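Local atomic coordinates of putative 4-hydroxybenzoyl-CoA thioesterase (Geobacillus stearothermophilus, PDB entry 2OIW), a protein that probably hydrolyses acyl-CoA thioesters as a hotdog-fold thioesterase of the 4-hydroxybenzoyl-CoA type, its true substrate being unestablished. Residues T43-S47 against F48-R52; N108-F111 against D112-R115. All coordinates share one frame; numbering follows the deposited sequence.

Contact 1. Residues T43-S47 against F48-R52; sequences TPDLS and FKRWR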
ATOM      1  N   THR A  43       4.715  10.852 -21.278  1.00 20.10           N
ATOM      2  CA  THR A  43       6.103  10.683 -20.890  1.00 19.76           C
ATOM      3  C   THR A  43       6.547   9.326 -21.419  1.00 19.63           C
ATOM      4  O   THR A  43       6.499   8.320 -20.680  1.00 19.34           O
ATOM      5  CB  THR A  43       6.239  10.733 -19.354  1.00 20.34           C
ATOM      6  OG1 THR A  43       5.553  11.894 -18.859  1.00 22.47           O
ATOM      7  CG2 THR A  43       7.691  10.790 -18.939  1.00 19.59           C
ATOM      8  N   PRO A  44       6.946   9.272 -22.704  1.00 19.58           N
ATOM      9  CA  PRO A  44       7.432   8.057 -23.365  1.00 20.48           C
ATOM     10  C   PRO A  44       8.457   7.192 -22.627  1.00 20.79           C
ATOM     11  O   PRO A  44       8.304   5.987 -22.624  1.00 21.18           O
ATOM     12  CB  PRO A  44       8.009   8.597 -24.668  1.00 20.30           C
ATOM     13  CG  PRO A  44       7.043   9.724 -24.978  1.00 19.77           C
ATOM     14  CD  PRO A  44       6.866  10.396 -23.665  1.00 19.86           C
ATOM     15  N   ASP A  45       9.472   7.788 -22.007  1.00 22.06           N
ATOM     16  CA  ASP A  45      10.463   7.023 -21.227  1.00 23.27           C
ATOM     17  C   ASP A  45      10.042   6.762 -19.779  1.00 23.16           C
ATOM     18  O   ASP A  45      10.780   6.152 -19.022  1.00 23.75           O
ATOM     19  CB  ASP A  45      11.831   7.719 -21.257  1.00 23.69           C
ATOM     20  CG  ASP A  45      11.822   9.085 -20.560  1.00 25.92           C
ATOM     21  OD1 ASP A  45      10.736   9.603 -20.159  1.00 25.97           O
ATOM     22  OD2 ASP A  45      12.922   9.662 -20.433  1.00 27.44           O
ATOM     23  N   LEU A  46       8.858   7.245 -19.410  1.00 23.44           N
ATOM     24  CA  LEU A  46       8.293   7.133 -18.052  1.00 23.45           C
ATOM     25  C   LEU A  46       9.178   7.669 -16.916  1.00 23.73           C
ATOM     26  O   LEU A  46       9.048   7.261 -15.751  1.00 22.37           O
ATOM     27  CB  LEU A  46       7.769   5.712 -17.769  1.00 23.65           C
ATOM     28  CG  LEU A  46       6.585   5.327 -18.672  1.00 24.38           C
ATOM     29  CD1 LEU A  46       6.227   3.822 -18.601  1.00 23.88           C
ATOM     30  CD2 LEU A  46       5.329   6.199 -18.401  1.00 24.12           C
ATOM     31  N   SER A  47      10.026   8.621 -17.279  1.00 23.03           N
ATOM     32  CA  SER A  47      10.940   9.299 -16.371  1.00 23.77           C
ATOM     33  C   SER A  47      10.172  10.257 -15.470  1.00 23.80           C
ATOM     34  O   SER A  47       9.329  11.014 -15.946  1.00 23.31           O
ATOM     35  CB  SER A  47      11.945  10.090 -17.210  1.00 24.01           C
ATOM     36  OG  SER A  47      12.878  10.783 -16.396  1.00 27.04           O
ATOM     37  N   PHE A  48      10.447  10.231 -14.169  1.00 23.33           N
ATOM     38  CA  PHE A  48       9.807  11.195 -13.292  1.00 22.84           C
ATOM     39  C   PHE A  48      10.345  12.613 -13.439  1.00 23.88           C
ATOM     40  O   PHE A  48       9.677  13.574 -13.075  1.00 24.71           O
ATOM     41  CB  PHE A  48       9.827  10.715 -11.852  1.00 22.22           C
ATOM     42  CG  PHE A  48       8.874   9.593 -11.601  1.00 19.25           C
ATOM     43  CD1 PHE A  48       7.518   9.804 -11.691  1.00 18.26           C
ATOM     44  CD2 PHE A  48       9.330   8.322 -11.312  1.00 17.93           C
ATOM     45  CE1 PHE A  48       6.614   8.756 -11.494  1.00 18.27           C
ATOM     46  CE2 PHE A  48       8.425   7.273 -11.078  1.00 15.13           C
ATOM     47  CZ  PHE A  48       7.087   7.488 -11.169  1.00 18.16           C
ATOM     48  N   LYS A  49      11.527  12.737 -14.025  1.00 23.71           N
ATOM     49  CA  LYS A  49      12.058  14.020 -14.466  1.00 25.03           C
ATOM     50  C   LYS A  49      11.162  14.738 -15.480  1.00 24.85           C
ATOM     51  O   LYS A  49      11.083  15.969 -15.494  1.00 24.47           O
ATOM     52  CB  LYS A  49      13.437  13.804 -15.101  1.00 25.50           C
ATOM     53  CG  LYS A  49      14.605  14.188 -14.211  1.00 30.08           C
ATOM     54  CD  LYS A  49      14.647  13.437 -12.899  1.00 34.29           C
ATOM     55  CE  LYS A  49      14.898  14.423 -11.728  1.00 39.54           C
ATOM     56  NZ  LYS A  49      15.970  15.461 -11.986  1.00 40.50           N
ATOM     57  N   ARG A  50      10.509  13.952 -16.327  1.00 24.09           N
ATOM     58  CA  ARG A  50       9.680  14.453 -17.402  1.00 24.52           C
ATOM     59  C   ARG A  50       8.185  14.083 -17.228  1.00 24.03           C
ATOM     60  O   ARG A  50       7.464  13.895 -18.203  1.00 23.46           O
ATOM     61  CB  ARG A  50      10.239  13.920 -18.712  1.00 24.64           C
ATOM     62  CG  ARG A  50      11.518  14.648 -19.097  1.00 27.32           C
ATOM     63  CD  ARG A  50      12.206  14.008 -20.277  1.00 30.24           C
ATOM     64  NE  ARG A  50      12.977  12.821 -19.914  1.00 32.25           N
ATOM     65  CZ  ARG A  50      14.118  12.824 -19.214  1.00 31.69           C
ATOM     66  NH1 ARG A  50      14.639  13.949 -18.738  1.00 31.04           N
ATOM     67  NH2 ARG A  50      14.720  11.679 -18.958  1.00 30.91           N
ATOM     68  N   TRP A  51       7.752  13.984 -15.976  1.00 23.96           N
ATOM     69  CA  TRP A  51       6.376  13.634 -15.632  1.00 24.18           C
ATOM     70  C   TRP A  51       5.431  14.821 -15.839  1.00 24.44           C
ATOM     71  O   TRP A  51       5.778  15.953 -15.522  1.00 25.05           O
ATOM     72  CB  TRP A  51       6.274  13.144 -14.184  1.00 23.51           C
ATOM     73  CG  TRP A  51       5.038  12.300 -13.968  1.00 23.18           C
ATOM     74  CD1 TRP A  51       3.845  12.707 -13.441  1.00 22.94           C
ATOM     75  CD2 TRP A  51       4.875  10.928 -14.327  1.00 22.00           C
ATOM     76  NE1 TRP A  51       2.948  11.670 -13.441  1.00 22.03           N
ATOM     77  CE2 TRP A  51       3.556  10.558 -13.972  1.00 23.92           C
ATOM     78  CE3 TRP A  51       5.719   9.964 -14.904  1.00 22.67           C
ATOM     79  CZ2 TRP A  51       3.056   9.266 -14.180  1.00 22.95           C
ATOM     80  CZ3 TRP A  51       5.216   8.662 -15.097  1.00 21.82           C
ATOM     81  CH2 TRP A  51       3.903   8.339 -14.745  1.00 22.85           C
ATOM     82  N   ARG A  52       4.224  14.546 -16.330  1.00 24.89           N
ATOM     83  CA  ARG A  52       3.280  15.587 -16.745  1.00 25.02           C
ATOM     84  C   ARG A  52       1.863  15.414 -16.176  1.00 25.17           C
ATOM     85  O   ARG A  52       1.099  16.362 -16.132  1.00 25.11           O
ATOM     86  CB  ARG A  52       3.211  15.628 -18.273  1.00 25.16           C
ATOM     87  CG  ARG A  52       4.504  16.062 -18.870  1.00 25.61           C
ATOM     88  CD  ARG A  52       4.632  15.911 -20.388  1.00 28.39           C
ATOM     89  NE  ARG A  52       6.079  15.974 -20.676  1.00 30.17           N
ATOM     90  CZ  ARG A  52       6.823  17.077 -20.548  1.00 29.98           C
ATOM     91  NH1 ARG A  52       6.255  18.232 -20.183  1.00 28.12           N
ATOM     92  NH2 ARG A  52       8.134  17.030 -20.783  1.00 28.30           N
TER
HETATM   93  O   HOH W   1       3.539  11.801 -17.124  1.00 21.16           O
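Asp45 and Arg50 make the charged contact of this local loop. The guanidinium comes side-on and puts two nitrogens on a single oxygen: NE of Arg50 lies 3.2 Å from OD2 of Asp45, and NH2 of Arg50 lies 3.1 Å from the same atom. The carboxylate group is turned 43° from the guanidinium plane, although OD2 itself sits almost in that plane. The other oxygen, OD1 of Asp45, accepts from the backbone N of Ser47 at 3.1 Å, closing an Asx turn. OG of Ser47 rests over one face of the guanidinium.

The loop links helix 36-42 to strand 53-62 of the hotdog fold, and a type I turn from Thr43 to Leu46 starts it. Thr43, the first residue past the helix, ties the start of the loop to its far part: with OG1 anti to the carbonyl carbon (chi1 -50°), the hydroxyl donates to O of Arg50 at 2.8 Å. A water donates to Thr43 OG1 and accepts from N of Arg52, lying over the centre of one Trp51 ring face.

Among apolar groups, CD2 of Leu46 approaches CZ3 of Trp51 obliquely at 4.1 Å. Phe39 meets the indole edge-to-face; Val13 of the second subunit and Val19 of the third pack on Trp51.

Contact 2. Residues N108-F111 against D112-R115; sequences NFNF and DTGR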
ATOM      1  N   ASN A 108      -2.672  17.682 -17.807  1.00 22.08           N
ATOM      2  CA  ASN A 108      -1.314  17.666 -18.392  1.00 22.49           C
ATOM      3  C   ASN A 108      -0.579  18.899 -17.867  1.00 23.29           C
ATOM      4  O   ASN A 108      -0.813  20.020 -18.339  1.00 23.95           O
ATOM      5  CB  ASN A 108      -1.388  17.695 -19.931  1.00 21.84           C
ATOM      6  CG  ASN A 108      -0.020  17.946 -20.594  1.00 21.56           C
ATOM      7  OD1 ASN A 108       1.017  17.402 -20.181  1.00 20.20           O
ATOM      8  ND2 ASN A 108      -0.026  18.757 -21.634  1.00 18.79           N
ATOM      9  N   PHE A 109       0.283  18.700 -16.875  1.00 24.00           N
ATOM     10  CA  PHE A 109       1.000  19.794 -16.268  1.00 24.59           C
ATOM     11  C   PHE A 109       2.452  19.843 -16.757  1.00 24.93           C
ATOM     12  O   PHE A 109       3.219  18.891 -16.593  1.00 24.98           O
ATOM     13  CB  PHE A 109       0.917  19.755 -14.733  1.00 26.10           C
ATOM     14  CG  PHE A 109       1.276  21.054 -14.101  1.00 27.80           C
ATOM     15  CD1 PHE A 109       0.318  22.043 -13.938  1.00 31.18           C
ATOM     16  CD2 PHE A 109       2.590  21.315 -13.716  1.00 31.00           C
ATOM     17  CE1 PHE A 109       0.658  23.300 -13.393  1.00 33.03           C
ATOM     18  CE2 PHE A 109       2.951  22.552 -13.163  1.00 31.82           C
ATOM     19  CZ  PHE A 109       1.975  23.546 -12.995  1.00 32.31           C
ATOM     20  N   ASN A 110       2.813  20.971 -17.362  1.00 24.91           N
ATOM     21  CA  ASN A 110       4.194  21.244 -17.757  1.00 26.06           C
ATOM     22  C   ASN A 110       4.950  21.875 -16.592  1.00 26.62           C
ATOM     23  O   ASN A 110       4.792  23.067 -16.286  1.00 26.59           O
ATOM     24  CB  ASN A 110       4.242  22.125 -19.013  1.00 25.47           C
ATOM     25  CG  ASN A 110       5.614  22.110 -19.712  1.00 26.05           C
ATOM     26  OD1 ASN A 110       6.670  22.242 -19.080  1.00 26.22           O
ATOM     27  ND2 ASN A 110       5.590  21.985 -21.031  1.00 24.49           N
ATOM     28  N   PHE A 111       5.771  21.044 -15.957  1.00 28.04           N
ATOM     29  CA  PHE A 111       6.542  21.445 -14.798  1.00 29.59           C
ATOM     30  C   PHE A 111       7.660  22.407 -15.227  1.00 30.34           C
ATOM     31  O   PHE A 111       8.000  23.335 -14.484  1.00 31.38           O
ATOM     32  CB  PHE A 111       7.075  20.215 -14.050  1.00 29.75           C
ATOM     33  CG  PHE A 111       6.006  19.443 -13.270  1.00 31.50           C
ATOM     34  CD1 PHE A 111       5.564  19.892 -12.014  1.00 32.59           C
ATOM     35  CD2 PHE A 111       5.472  18.260 -13.772  1.00 30.47           C
ATOM     36  CE1 PHE A 111       4.601  19.181 -11.286  1.00 31.31           C
ATOM     37  CE2 PHE A 111       4.504  17.530 -13.049  1.00 32.11           C
ATOM     38  CZ  PHE A 111       4.070  17.994 -11.805  1.00 32.01           C
ATOM     39  N   ASP A 112       8.194  22.232 -16.440  1.00 30.60           N
ATOM     40  CA  ASP A 112       9.205  23.156 -16.970  1.00 30.87           C
ATOM     41  C   ASP A 112       8.675  24.590 -17.123  1.00 30.31           C
ATOM     42  O   ASP A 112       9.316  25.549 -16.684  1.00 30.15           O
ATOM     43  CB  ASP A 112       9.806  22.649 -18.296  1.00 31.49           C
ATOM     44  CG  ASP A 112      10.586  21.332 -18.137  1.00 34.27           C
ATOM     45  OD1 ASP A 112      11.325  21.160 -17.125  1.00 36.80           O
ATOM     46  OD2 ASP A 112      10.466  20.471 -19.042  1.00 36.34           O
ATOM     47  N   THR A 113       7.511  24.736 -17.746  1.00 30.11           N
ATOM     48  CA  THR A 113       6.893  26.060 -17.897  1.00 30.18           C
ATOM     49  C   THR A 113       6.047  26.461 -16.682  1.00 30.37           C
ATOM     50  O   THR A 113       5.612  27.598 -16.586  1.00 30.76           O
ATOM     51  CB  THR A 113       5.986  26.134 -19.125  1.00 30.02           C
ATOM     52  OG1 THR A 113       4.943  25.166 -18.990  1.00 29.10           O
ATOM     53  CG2 THR A 113       6.774  25.900 -20.424  1.00 30.28           C
ATOM     54  N   GLY A 114       5.818  25.525 -15.767  1.00 30.72           N
ATOM     55  CA  GLY A 114       5.006  25.771 -14.589  1.00 31.14           C
ATOM     56  C   GLY A 114       3.555  26.153 -14.863  1.00 31.26           C
ATOM     57  O   GLY A 114       3.008  27.012 -14.172  1.00 32.07           O
ATOM     58  N   ARG A 115       2.928  25.521 -15.858  1.00 30.37           N
ATOM     59  CA  ARG A 115       1.489  25.723 -16.120  1.00 30.37           C
ATOM     60  C   ARG A 115       0.859  24.471 -16.765  1.00 29.10           C
ATOM     61  O   ARG A 115       1.580  23.661 -17.343  1.00 28.68           O
ATOM     62  CB  ARG A 115       1.231  26.993 -16.964  1.00 30.67           C
ATOM     63  CG  ARG A 115       1.888  26.986 -18.357  1.00 31.19           C
ATOM     64  CD  ARG A 115       1.672  28.278 -19.111  1.00 31.50           C
ATOM     65  NE  ARG A 115       2.471  28.305 -20.339  1.00 34.09           N
ATOM     66  CZ  ARG A 115       3.634  28.952 -20.477  1.00 33.94           C
ATOM     67  NH1 ARG A 115       4.130  29.656 -19.466  1.00 32.57           N
ATOM     68  NH2 ARG A 115       4.303  28.907 -21.635  1.00 33.45           N
TER
HETATM   69  O   HOH W   2       8.532  20.180 -21.026  1.00 33.43           O
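A G1 beta bulge closes the turn between strand 97-110 and the short strand 115-116 in the antiparallel sheet of the hotdog fold, with Gly114 and Arg115 both facing Asn110. Asn110 and Arg115 form an antiparallel hydrogen-bonded pair: N of Asn110 reaches O of Arg115 at 3.0 Å, and N of Arg115 returns to O of Asn110 at 3.1 Å. Gly114 has positive phi (61°), a conformation glycine adopts readily, and its N makes a weak bond to O of Phe111.

The Asn110 side chain folds over the turn. With its amide carbon anti to the backbone N (chi1 -163°), it brings OD1 to 3.0 Å from the backbone N of Thr113, in a fairly straight hydrogen bond (163°). That donor comes from above the amide carbonyl plane. ND2 of Asn110 is held by Glu117, which also takes ND2 of Asn108, so both ends of the Asn110 amide are engaged and its rotation is probably fixed.

The Phe109 ring lies against the returning backbone. C of Arg115 sits over one ring face, toward the rim, and CZ of Phe109 is 3.6 Å from C of Gly114. CD2 of Phe109, on its ring edge, lies over the centre of one face of the Phe111 ring, while Val54 packs on both phenylalanines. An alanine in place of Phe109 would remove the ring packed on Gly114 and Arg115 and would probably leave their backbone without its apolar support and the Phe111 ring freer to turn. A water donates to OD2 of Asp112 at 2.8 Å and, weakly, to OD1 of Asn110.

How the contacts relate
Both contacts are local and lie on the same side of the chain's centre, about 12 Å apart between centres. Contact 1 is all loop and partly buried, with other subunits packing on it; contact 2, the end of strand 97-110 and the turn after it, is a surface contact reached by the third subunit at Phe111. Contact 1 leads into strand 53-62, which pairs with strand 97-110, so the two contacts meet: O of Arg52 probably accepts from N of Phe109 at 2.6 Å. Chemistry follows place. In residues 43-52 a salt bridge joins exposed side chains while the indole and Leu46 are buried; in 108-115 strand pairing and an asparagine amide hold an exposed turn.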